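Local coordinates for protein methylocystis parvus OBBP MbnE (Methylocystis parvus OBBP, PDB 5ICQ) that probably binds the copper-chelating peptide methanobactin in the periplasm, as a solute-binding protein of a transport system, at residues P44-F50 with E106-Y111. Sequence-based numbering, arbitrary orientation.
Sequences PQLPKDF and EPFTLY
With CG beside the backbone N (chi1 -63°) and the chain extended beyond it, Glu-106 carries its carboxylate to the backbone of Gln-45, while Tyr-111, turned the same way at chi1, brings its ring and hydroxyl against Leu-46. The two side chains illustrate how a loop without regular structure can be fixed to a sheet through its peptide N-H groups. Gln-45 N donates to Glu-106 OE1 at 3.0 Å, arriving from one face of the carboxylate; Thr-109 OG1 reaches the same oxygen from the opposite face. The second oxygen, Glu-106 OE2, accepts a hydrogen bond from Tyr-111 OH on its syn lone pair, at 2.6 Å. That hydroxyl in turn accepts a hydrogen bond from Leu-46 N over 2.9 Å, nearly straight at 166°, and so links the loop backbone to the carboxylate. Around this polar core the packing is apolar: Leu-46 CD1 lies between two rings, in a CH-pi contact over a face of Tyr-111, offset toward the rim and 4.0 Å from the centroid, and over the centre of a face of Phe-50. Pro-44 CB rests on Thr-109 CG2 at 3.7 Å. The strand beginning at Thr-109 runs antiparallel to strands 38-39 and 100-103, so the loop following strand 38-39 folds back over the sheet it has just left. Three donors on one buried carboxylate, two of them from opposite faces, should hold its rotation and would be expected to stabilise its negative charge.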
loop_
_atom_site.group_PDB
_atom_site.type_symbol
_atom_site.label_atom_id
_atom_site.label_comp_id
_atom_site.label_asym_id
_atom_site.label_seq_id
_atom_site.Cartn_x
_atom_site.Cartn_y
_atom_site.Cartn_z
ATOM N N PRO A 44 -3.217 -6.658 21.141
ATOM C CA PRO A 44 -1.809 -6.497 20.756
ATOM C C PRO A 44 -1.042 -7.763 21.095
ATOM O O PRO A 44 -1.281 -8.387 22.128
ATOM C CB PRO A 44 -1.335 -5.305 21.605
ATOM C CG PRO A 44 -2.591 -4.640 22.096
ATOM C CD PRO A 44 -3.609 -5.728 22.215
ATOM N N GLN A 45 -0.134 -8.166 20.206
ATOM C CA GLN A 45 0.547 -9.436 20.429
ATOM C C GLN A 45 1.739 -9.320 21.374
ATOM O O GLN A 45 2.145 -10.331 21.957
ATOM C CB GLN A 45 0.967 -10.044 19.091
ATOM C CG GLN A 45 -0.226 -10.435 18.198
ATOM C CD GLN A 45 -1.280 -11.315 18.898
ATOM O OE1 GLN A 45 -2.175 -10.817 19.586
ATOM N NE2 GLN A 45 -1.178 -12.627 18.703
ATOM N N LEU A 46 2.302 -8.086 21.575
ATOM C CA LEU A 46 3.410 -7.968 22.524
ATOM C C LEU A 46 2.890 -7.731 23.941
ATOM O O LEU A 46 1.939 -6.962 24.135
ATOM C CB LEU A 46 4.342 -6.813 22.141
ATOM C CG LEU A 46 4.942 -6.841 20.736
ATOM C CD1 LEU A 46 5.801 -5.600 20.454
ATOM C CD2 LEU A 46 5.734 -8.119 20.510
ATOM N N PRO A 47 3.520 -8.353 24.939
ATOM C CA PRO A 47 3.144 -8.085 26.331
ATOM C C PRO A 47 3.443 -6.646 26.718
ATOM O O PRO A 47 4.274 -5.966 26.110
ATOM C CB PRO A 47 4.005 -9.067 27.134
ATOM C CG PRO A 47 5.165 -9.377 26.244
ATOM C CD PRO A 47 4.638 -9.306 24.830
ATOM N N LYS A 48 2.756 -6.189 27.768
ATOM C CA LYS A 48 2.898 -4.807 28.214
ATOM C C LYS A 48 4.355 -4.435 28.461
ATOM O O LYS A 48 4.763 -3.299 28.194
ATOM C CB LYS A 48 2.072 -4.582 29.485
ATOM C CG LYS A 48 2.083 -3.138 29.978
ATOM C CD LYS A 48 1.225 -2.945 31.223
ATOM C CE LYS A 48 1.768 -3.731 32.406
ATOM N NZ LYS A 48 1.155 -3.297 33.695
ATOM N N ASP A 49 5.163 -5.386 28.929
ATOM C CA ASP A 49 6.542 -5.128 29.322
ATOM C C ASP A 49 7.553 -5.594 28.277
ATOM O O ASP A 49 8.705 -5.881 28.625
ATOM C CB ASP A 49 6.823 -5.798 30.667
ATOM C CG ASP A 49 6.766 -7.316 30.584
ATOM O OD1 ASP A 49 6.130 -7.846 29.644
ATOM O OD2 ASP A 49 7.357 -7.980 31.460
ATOM N N PHE A 50 7.153 -5.681 27.004
ATOM C CA PHE A 50 8.098 -6.100 25.976
ATOM C C PHE A 50 9.313 -5.172 25.967
ATOM O O PHE A 50 9.217 -3.978 26.267
ATOM C CB PHE A 50 7.430 -6.120 24.589
ATOM C CG PHE A 50 7.218 -4.748 23.984
ATOM C CD1 PHE A 50 6.064 -4.024 24.252
ATOM C CD2 PHE A 50 8.174 -4.190 23.135
ATOM C CE1 PHE A 50 5.866 -2.757 23.702
ATOM C CE2 PHE A 50 7.977 -2.925 22.578
ATOM C CZ PHE A 50 6.824 -2.212 22.869
ATOM N N GLU A 106 2.930 -7.032 13.042
ATOM C CA GLU A 106 1.510 -7.331 13.145
ATOM C C GLU A 106 0.783 -6.605 12.023
ATOM O O GLU A 106 1.317 -5.646 11.456
ATOM C CB GLU A 106 0.957 -6.904 14.510
ATOM C CG GLU A 106 1.584 -7.669 15.687
ATOM C CD GLU A 106 1.153 -7.130 17.049
ATOM O OE1 GLU A 106 -0.043 -7.215 17.392
ATOM O OE2 GLU A 106 2.020 -6.613 17.779
ATOM N N PRO A 107 -0.423 -7.055 11.651
ATOM C CA PRO A 107 -1.146 -6.356 10.566
ATOM C C PRO A 107 -1.357 -4.875 10.841
ATOM O O PRO A 107 -1.049 -4.031 9.988
ATOM C CB PRO A 107 -2.481 -7.119 10.482
ATOM C CG PRO A 107 -2.214 -8.456 11.074
ATOM C CD PRO A 107 -1.127 -8.271 12.103
ATOM N N PHE A 108 -1.875 -4.530 12.017
ATOM C CA PHE A 108 -2.090 -3.131 12.373
ATOM C C PHE A 108 -2.166 -2.991 13.892
ATOM O O PHE A 108 -3.263 -2.985 14.463
ATOM C CB PHE A 108 -3.377 -2.613 11.710
ATOM C CG PHE A 108 -3.499 -1.095 11.660
ATOM C CD1 PHE A 108 -2.507 -0.269 12.172
ATOM C CD2 PHE A 108 -4.628 -0.503 11.101
ATOM C CE1 PHE A 108 -2.635 1.127 12.117
ATOM C CE2 PHE A 108 -4.767 0.881 11.052
ATOM C CZ PHE A 108 -3.768 1.698 11.560
ATOM N N THR A 109 -1.010 -2.888 14.558
ATOM C CA THR A 109 -0.957 -2.728 16.009
ATOM C C THR A 109 0.017 -1.614 16.353
ATOM O O THR A 109 1.090 -1.510 15.744
ATOM C CB THR A 109 -0.533 -4.019 16.738
ATOM O OG1 THR A 109 -1.431 -5.087 16.413
ATOM C CG2 THR A 109 -0.564 -3.822 18.262
ATOM N N LEU A 110 -0.370 -0.778 17.318
ATOM C CA LEU A 110 0.401 0.390 17.726
ATOM C C LEU A 110 0.864 0.244 19.169
ATOM O O LEU A 110 0.149 -0.313 20.001
ATOM C CB LEU A 110 -0.435 1.663 17.602
ATOM C CG LEU A 110 -1.063 1.861 16.225
ATOM C CD1 LEU A 110 -1.953 3.097 16.248
ATOM C CD2 LEU A 110 0.036 2.006 15.169
ATOM N N TYR A 111 2.044 0.786 19.471
ATOM C CA TYR A 111 2.654 0.709 20.789
ATOM C C TYR A 111 3.134 2.091 21.212
ATOM O O TYR A 111 3.218 2.997 20.382
ATOM C CB TYR A 111 3.809 -0.304 20.777
ATOM C CG TYR A 111 3.282 -1.720 20.605
ATOM C CD1 TYR A 111 2.748 -2.419 21.687
ATOM C CD2 TYR A 111 3.290 -2.344 19.353
ATOM C CE1 TYR A 111 2.244 -3.721 21.530
ATOM C CE2 TYR A 111 2.798 -3.647 19.186
ATOM C CZ TYR A 111 2.265 -4.321 20.283
ATOM O OH TYR A 111 1.752 -5.610 20.136
#